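Local atomic coordinates of carboxylase (PDB entry 5H80), a protein that probably carries out the ATP-dependent carboxylation of biotin, as the biotin carboxylase domain of a single-chain bacterial carboxylase. Residues P365-V369 / V427-A433; A462-H466 / P484-T488. All coordinates share one frame; numbering follows the deposited sequence.

Both contacts lie well away from the centre of the chain, and their own centres are about 23 Å apart. Contact 1 joins two neighbouring antiparallel strands, 367-374 and 421-429, and the turn that follows the second. It is partly buried and mostly polar, with four backbone hydrogen bonds and an amide gripped by the turn. R429 and R430 reach the second subunit. Contact 2 is a buried helix-to-helix contact near the C-terminus, with leucine packing and one histidine-carboxylate bond. No other chain touches it. They share no element, but helix 434-446 borders both: Q367 and V369 of contact 1 rest on it, as does L464 of 462-466.

Contact 1 (P365-V369 / V427-A433); sequences PGQAV and VHRRDAA. With EDO (1,2-ethanediol), chain D.
G366 lies against segment 427-433, its CA 3.1 Å from R429 O, with no side chain between. P365 O and H428 NE2 share a water at the ring edge. Q367 pairs with R429 by two backbone bonds, Q367 N to R429 O at 2.9 Å and R429 N back to Q367 O. Its CG sits between the backbone N and the carbonyl carbon (chi1 48°), and the extended chain beyond runs alongside R429 to the turn. Q367 NE2 gives a nearly straight bond to A433 O (3.0 Å), meeting it from above the carbonyl plane. Q367 NE2 also donates to D431 OD1 (3.2 Å). R429 NE reaches D431 OD1 from the opposite face at 2.7 Å, while R429 NH2 holds OD2, so the carboxylate is clamped side-on. A368 CA makes a C-H...O contact with V427 O at 3.1 Å. V369 closes the ladder with V427 through a second pair of backbone bonds. R429 NH2 also bonds A53 O of the second subunit. R430 NE and NH1 donate to a 1,2-ethanediol, probably a crystallisation additive, which also bonds E330 of the second subunit. This is an antiparallel strand pair inside a five-stranded sheet, with Q367 bracing the turn before helix 434-446.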
ATOM      1  N   PRO A 365     -14.998  -0.468  -6.231  1.00 24.68           N
ATOM      2  CA  PRO A 365     -14.251  -0.847  -7.416  1.00 27.84           C
ATOM      3  C   PRO A 365     -12.858  -1.377  -7.071  1.00 26.08           C
ATOM      4  O   PRO A 365     -12.440  -1.266  -5.909  1.00 27.59           O
ATOM      5  CB  PRO A 365     -14.085   0.505  -8.148  1.00 26.14           C
ATOM      6  CG  PRO A 365     -13.930   1.419  -7.082  1.00 28.44           C
ATOM      7  CD  PRO A 365     -14.975   0.985  -6.036  1.00 30.40           C
ATOM      8  N   GLY A 366     -12.170  -1.895  -8.070  1.00 26.78           N
ATOM      9  CA  GLY A 366     -10.840  -2.460  -7.910  1.00 25.27           C
ATOM     10  C   GLY A 366     -10.938  -3.895  -7.328  1.00 22.50           C
ATOM     11  O   GLY A 366     -11.984  -4.527  -7.330  1.00 21.95           O
ATOM     12  N   GLN A 367      -9.787  -4.390  -6.952  1.00 24.83           N
ATOM     13  CA  GLN A 367      -9.688  -5.852  -6.736  1.00 20.29           C
ATOM     14  C   GLN A 367      -8.404  -6.028  -6.029  1.00 25.69           C
ATOM     15  O   GLN A 367      -7.415  -5.289  -6.266  1.00 23.96           O
ATOM     16  CB  GLN A 367      -9.768  -6.653  -8.019  1.00 22.86           C
ATOM     17  CG  GLN A 367      -8.862  -6.161  -9.147  1.00 22.31           C
ATOM     18  CD  GLN A 367      -8.881  -6.999 -10.403  1.00 24.47           C
ATOM     19  OE1 GLN A 367      -9.222  -8.190 -10.391  1.00 24.90           O
ATOM     20  NE2 GLN A 367      -8.479  -6.378 -11.510  1.00 28.89           N
ATOM     21  N   ALA A 368      -8.351  -7.075  -5.228  1.00 21.18           N
ATOM     22  CA  ALA A 368      -7.036  -7.403  -4.569  1.00 20.15           C
ATOM     23  C   ALA A 368      -6.931  -8.924  -4.323  1.00 20.02           C
ATOM     24  O   ALA A 368      -7.981  -9.678  -4.355  1.00 21.91           O
ATOM     25  CB  ALA A 368      -6.885  -6.653  -3.285  1.00 19.65           C
ATOM     26  N   VAL A 369      -5.729  -9.382  -4.220  1.00 21.04           N
ATOM     27  CA  VAL A 369      -5.432 -10.769  -3.881  1.00 19.14           C
ATOM     28  C   VAL A 369      -4.261 -10.817  -2.851  1.00 22.17           C
ATOM     29  O   VAL A 369      -3.290 -10.085  -2.934  1.00 22.46           O
ATOM     30  CB  VAL A 369      -5.109 -11.589  -5.123  1.00 18.96           C
ATOM     31  CG1 VAL A 369      -3.836 -11.185  -5.914  1.00 18.00           C
ATOM     32  CG2 VAL A 369      -4.826 -13.014  -4.852  1.00 18.90           C
ATOM     33  N   VAL A 427      -1.709  -7.823  -3.233  1.00 22.89           N
ATOM     34  CA  VAL A 427      -1.559  -6.958  -4.402  1.00 20.85           C
ATOM     35  C   VAL A 427      -2.902  -6.374  -4.766  1.00 22.04           C
ATOM     36  O   VAL A 427      -3.936  -7.035  -4.642  1.00 20.78           O
ATOM     37  CB  VAL A 427      -0.942  -7.689  -5.517  1.00 25.62           C
ATOM     38  CG1 VAL A 427      -1.043  -6.931  -6.780  1.00 28.04           C
ATOM     39  CG2 VAL A 427       0.525  -7.977  -5.244  1.00 25.90           C
ATOM     40  N   HIS A 428      -2.919  -5.098  -5.163  1.00 20.96           N
ATOM     41  CA  HIS A 428      -4.201  -4.344  -5.317  1.00 21.30           C
ATOM     42  C   HIS A 428      -4.159  -3.415  -6.525  1.00 25.45           C
ATOM     43  O   HIS A 428      -3.133  -2.939  -6.862  1.00 24.26           O
ATOM     44  CB  HIS A 428      -4.469  -3.533  -4.112  1.00 24.56           C
ATOM     45  CG  HIS A 428      -5.633  -2.606  -4.207  1.00 26.97           C
ATOM     46  ND1 HIS A 428      -5.481  -1.229  -4.080  1.00 36.24           N
ATOM     47  CD2 HIS A 428      -6.975  -2.824  -4.306  1.00 30.94           C
ATOM     48  CE1 HIS A 428      -6.675  -0.653  -4.094  1.00 34.73           C
ATOM     49  NE2 HIS A 428      -7.589  -1.597  -4.270  1.00 31.19           N
ATOM     50  N   ARG A 429      -5.218  -3.484  -7.314  1.00 23.58           N
ATOM     51  CA  ARG A 429      -5.359  -2.533  -8.362  1.00 27.13           C
ATOM     52  C   ARG A 429      -6.755  -2.014  -8.477  1.00 27.73           C
ATOM     53  O   ARG A 429      -7.742  -2.503  -7.840  1.00 24.03           O
ATOM     54  CB  ARG A 429      -4.929  -3.150  -9.625  1.00 32.36           C
ATOM     55  CG  ARG A 429      -5.760  -4.283 -10.075  1.00 29.41           C
ATOM     56  CD  ARG A 429      -4.970  -5.016 -11.165  1.00 34.70           C
ATOM     57  NE  ARG A 429      -4.992  -4.345 -12.473  1.00 31.62           N
ATOM     58  CZ  ARG A 429      -3.962  -4.253 -13.332  1.00 36.74           C
ATOM     59  NH1 ARG A 429      -2.770  -4.678 -13.019  1.00 37.80           N
ATOM     60  NH2 ARG A 429      -4.153  -3.723 -14.534  1.00 35.50           N
ATOM     61  N   ARG A 430      -6.872  -0.918  -9.197  1.00 27.42           N
ATOM     62  CA  ARG A 430      -8.163  -0.206  -9.195  1.00 27.65           C
ATOM     63  C   ARG A 430      -9.073  -0.420 -10.417  1.00 28.22           C
ATOM     64  O   ARG A 430     -10.095   0.260 -10.488  1.00 34.21           O
ATOM     65  CB  ARG A 430      -7.925   1.280  -9.106  1.00 38.05           C
ATOM     66  CG  ARG A 430      -7.367   1.724  -7.768  1.00 39.06           C
ATOM     67  CD  ARG A 430      -6.185   2.615  -8.025  1.00 43.43           C
ATOM     68  NE  ARG A 430      -5.376   2.921  -6.834  1.00 37.86           N
ATOM     69  CZ  ARG A 430      -5.771   2.981  -5.548  1.00 34.79           C
ATOM     70  NH1 ARG A 430      -4.841   3.292  -4.633  1.00 36.85           N
ATOM     71  NH2 ARG A 430      -7.021   2.888  -5.151  1.00 34.10           N
ATOM     72  N   ASP A 431      -8.702  -1.268 -11.340  1.00 25.29           N
ATOM     73  CA  ASP A 431      -9.563  -1.746 -12.477  1.00 28.33           C
ATOM     74  C   ASP A 431     -10.248  -3.100 -12.066  1.00 30.79           C
ATOM     75  O   ASP A 431     -10.116  -3.530 -10.908  1.00 38.55           O
ATOM     76  CB  ASP A 431      -8.749  -1.844 -13.776  1.00 35.38           C
ATOM     77  CG  ASP A 431      -7.779  -2.955 -13.772  1.00 33.17           C
ATOM     78  OD1 ASP A 431      -7.603  -3.606 -12.725  1.00 33.67           O
ATOM     79  OD2 ASP A 431      -7.039  -3.140 -14.754  1.00 38.27           O
ATOM     80  N   ALA A 432     -10.959  -3.750 -12.983  1.00 32.49           N
ATOM     81  CA  ALA A 432     -11.825  -4.881 -12.544  1.00 39.25           C
ATOM     82  C   ALA A 432     -11.399  -6.228 -13.075  1.00 37.54           C
ATOM     83  O   ALA A 432     -11.858  -7.250 -12.536  1.00 31.30           O
ATOM     84  CB  ALA A 432     -13.269  -4.657 -13.010  1.00 42.59           C
ATOM     85  N   ALA A 433     -10.640  -6.232 -14.152  1.00 31.86           N
ATOM     86  CA  ALA A 433     -10.310  -7.427 -14.880  1.00 28.85           C
ATOM     87  C   ALA A 433      -9.269  -8.390 -14.167  1.00 22.84           C
ATOM     88  O   ALA A 433      -8.118  -8.082 -13.921  1.00 22.86           O
ATOM     89  CB  ALA A 433      -9.940  -7.130 -16.367  1.00 32.24           C
TER
HETATM   90  C1  EDO D 502      -1.404   3.132  -7.806  1.00 49.50           C
HETATM   91  O1  EDO D 502      -2.795   2.753  -7.732  1.00 55.91           O
HETATM   92  C2  EDO D 502      -1.005   3.740  -6.474  1.00 38.14           C
HETATM   93  O2  EDO D 502      -1.852   3.447  -5.369  1.00 45.34           O
HETATM   94  O   HOH W   1     -10.321  -0.999  -4.394  1.00 26.29           O

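Contact 2 (A462-H466 / P484-T488); sequences ALLHH and PELVT
L486 packs against L463 and H466: both its methyls meet L463 CD2, and CD2 alone of the two also touches H466. Its CB leaves helix 483-490 beside the other segment. CG lies anti to the carbonyl carbon (chi1 -79°), and the branch beyond it swings toward helix 457-465. L486 CD1 meets L463 CD2 at 3.9 Å. L486 CD2 lies 4.0 Å from L463 CD2 and also comes to 4.1 Å from H466 CD2. The L463 methyl therefore meets both ends of the L486 fork. The two leucine side chains cross at about a right angle. L486 also crosses H466 at about a right angle, and its methyl comes to the ring obliquely. A462 adds a smaller touch, with A462 CB 3.8 Å from L486 O.

The one polar link across the contact is at its edge. H466 NE2 donates to E485 OE2 at 3.1 Å, with an N-H...O angle of 164°. The oxygen lies in the plane of the ring, but the ring nitrogen stands above the carboxylate plane. The two planes are 44° apart. E485 OE2 also takes a weak hydrogen bond from Q489 NE2. On the other side of the ring, H466 ND1 caps the backbone N of D468, at the start of helix 467-471. Both ring nitrogens are thus used, which should limit rotation of the ring. This pattern, with ND1 accepting and NE2 donating, is consistent with a neutral ring protonated at NE2.

W478 meets the H466 ring edge-to-face. It and L479, from helix 478-481, also pack on L463 and L486. L463 and L464 join helix 457-465 to strand 264-270, and L464 also packs on helix 434-446.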
ATOM      1  N   ALA A 462       3.120 -20.775 -10.327  1.00 29.75           N
ATOM      2  CA  ALA A 462       2.432 -21.678 -11.245  1.00 33.45           C
ATOM      3  C   ALA A 462       0.905 -21.515 -11.149  1.00 27.07           C
ATOM      4  O   ALA A 462       0.127 -21.593 -12.152  1.00 30.25           O
ATOM      5  CB  ALA A 462       2.848 -23.118 -11.008  1.00 35.44           C
ATOM      6  N   LEU A 463       0.426 -21.307  -9.904  1.00 23.92           N
ATOM      7  CA  LEU A 463      -0.989 -21.050  -9.601  1.00 22.97           C
ATOM      8  C   LEU A 463      -1.467 -19.840 -10.345  1.00 23.28           C
ATOM      9  O   LEU A 463      -2.465 -19.879 -11.061  1.00 22.42           O
ATOM     10  CB  LEU A 463      -1.302 -20.930  -8.069  1.00 25.01           C
ATOM     11  CG  LEU A 463      -1.223 -22.195  -7.201  1.00 28.14           C
ATOM     12  CD1 LEU A 463      -1.429 -21.826  -5.760  1.00 29.51           C
ATOM     13  CD2 LEU A 463      -2.221 -23.267  -7.650  1.00 30.45           C
ATOM     14  N   LEU A 464      -0.724 -18.764 -10.219  1.00 26.22           N
ATOM     15  CA  LEU A 464      -1.154 -17.517 -10.788  1.00 24.02           C
ATOM     16  C   LEU A 464      -1.194 -17.451 -12.328  1.00 22.65           C
ATOM     17  O   LEU A 464      -2.011 -16.645 -12.801  1.00 26.49           O
ATOM     18  CB  LEU A 464      -0.326 -16.356 -10.262  1.00 28.04           C
ATOM     19  CG  LEU A 464      -0.447 -16.072  -8.757  1.00 25.55           C
ATOM     20  CD1 LEU A 464       0.797 -15.346  -8.392  1.00 26.04           C
ATOM     21  CD2 LEU A 464      -1.771 -15.337  -8.393  1.00 26.47           C
ATOM     22  N   HIS A 465      -0.422 -18.290 -12.985  1.00 28.83           N
ATOM     23  CA  HIS A 465      -0.409 -18.444 -14.478  1.00 29.72           C
ATOM     24  C   HIS A 465      -1.357 -19.499 -15.007  1.00 35.09           C
ATOM     25  O   HIS A 465      -1.532 -19.583 -16.243  1.00 35.25           O
ATOM     26  CB  HIS A 465       1.019 -18.763 -14.927  1.00 32.42           C
ATOM     27  CG  HIS A 465       1.955 -17.612 -14.792  1.00 34.84           C
ATOM     28  ND1 HIS A 465       2.719 -17.418 -13.684  1.00 34.99           N
ATOM     29  CD2 HIS A 465       2.299 -16.635 -15.661  1.00 40.80           C
ATOM     30  CE1 HIS A 465       3.498 -16.372 -13.853  1.00 38.21           C
ATOM     31  NE2 HIS A 465       3.259 -15.874 -15.047  1.00 40.80           N
ATOM     32  N   HIS A 466      -1.968 -20.317 -14.142  1.00 26.64           N
ATOM     33  CA  HIS A 466      -2.809 -21.372 -14.610  1.00 27.27           C
ATOM     34  C   HIS A 466      -4.137 -20.799 -15.198  1.00 24.71           C
ATOM     35  O   HIS A 466      -4.780 -19.946 -14.615  1.00 28.41           O
ATOM     36  CB  HIS A 466      -3.027 -22.416 -13.501  1.00 26.23           C
ATOM     37  CG  HIS A 466      -3.612 -23.705 -14.011  1.00 27.60           C
ATOM     38  ND1 HIS A 466      -4.926 -23.853 -14.387  1.00 30.45           N
ATOM     39  CD2 HIS A 466      -3.040 -24.913 -14.194  1.00 30.36           C
ATOM     40  CE1 HIS A 466      -5.132 -25.088 -14.803  1.00 32.33           C
ATOM     41  NE2 HIS A 466      -3.990 -25.750 -14.692  1.00 33.57           N
ATOM     42  N   PRO A 484      -0.020 -32.986  -9.089  1.00 43.59           N
ATOM     43  CA  PRO A 484       1.248 -33.274  -9.838  1.00 42.64           C
ATOM     44  C   PRO A 484       1.565 -32.330 -11.029  1.00 37.21           C
ATOM     45  O   PRO A 484       2.749 -31.870 -11.160  1.00 41.89           O
ATOM     46  CB  PRO A 484       1.118 -34.748 -10.245  1.00 41.93           C
ATOM     47  CG  PRO A 484       0.027 -35.344  -9.389  1.00 39.31           C
ATOM     48  CD  PRO A 484      -0.886 -34.190  -8.976  1.00 37.87           C
ATOM     49  N   GLU A 485       0.545 -31.911 -11.763  1.00 40.19           N
ATOM     50  CA  GLU A 485       0.751 -30.990 -12.909  1.00 41.73           C
ATOM     51  C   GLU A 485       1.273 -29.622 -12.458  1.00 35.12           C
ATOM     52  O   GLU A 485       2.212 -29.010 -13.063  1.00 34.88           O
ATOM     53  CB  GLU A 485      -0.531 -30.905 -13.784  1.00 49.32           C
ATOM     54  CG  GLU A 485      -1.517 -29.725 -13.577  1.00 54.89           C
ATOM     55  CD  GLU A 485      -2.705 -29.695 -14.584  1.00 58.19           C
ATOM     56  OE1 GLU A 485      -3.378 -30.756 -14.638  1.00 56.35           O
ATOM     57  OE2 GLU A 485      -2.970 -28.649 -15.317  1.00 40.72           O
ATOM     58  N   LEU A 486       0.718 -29.153 -11.347  1.00 37.25           N
ATOM     59  CA  LEU A 486       1.087 -27.871 -10.776  1.00 36.43           C
ATOM     60  C   LEU A 486       2.519 -27.864 -10.229  1.00 33.21           C
ATOM     61  O   LEU A 486       3.261 -26.895 -10.433  1.00 31.12           O
ATOM     62  CB  LEU A 486       0.077 -27.470  -9.692  1.00 38.43           C
ATOM     63  CG  LEU A 486      -1.259 -26.878 -10.171  1.00 38.30           C
ATOM     64  CD1 LEU A 486      -2.348 -26.889  -9.066  1.00 35.14           C
ATOM     65  CD2 LEU A 486      -1.011 -25.448 -10.716  1.00 36.93           C
ATOM     66  N   VAL A 487       2.925 -28.971  -9.620  1.00 34.87           N
ATOM     67  CA  VAL A 487       4.300 -29.092  -9.143  1.00 39.10           C
ATOM     68  C   VAL A 487       5.263 -29.126 -10.286  1.00 39.63           C
ATOM     69  O   VAL A 487       6.258 -28.453 -10.192  1.00 35.09           O
ATOM     70  CB  VAL A 487       4.566 -30.228  -8.093  1.00 42.60           C
ATOM     71  CG1 VAL A 487       3.865 -29.914  -6.786  1.00 38.68           C
ATOM     72  CG2 VAL A 487       4.206 -31.610  -8.578  1.00 47.98           C
ATOM     73  N   THR A 488       4.915 -29.808 -11.379  1.00 39.90           N
ATOM     74  CA  THR A 488       5.721 -29.776 -12.645  1.00 42.78           C
ATOM     75  C   THR A 488       5.888 -28.364 -13.156  1.00 40.86           C
ATOM     76  O   THR A 488       7.023 -27.873 -13.329  1.00 38.41           O
ATOM     77  CB  THR A 488       5.144 -30.726 -13.727  1.00 42.72           C
ATOM     78  OG1 THR A 488       5.077 -32.082 -13.209  1.00 46.12           O
ATOM     79  CG2 THR A 488       5.958 -30.644 -15.105  1.00 35.33           C
TER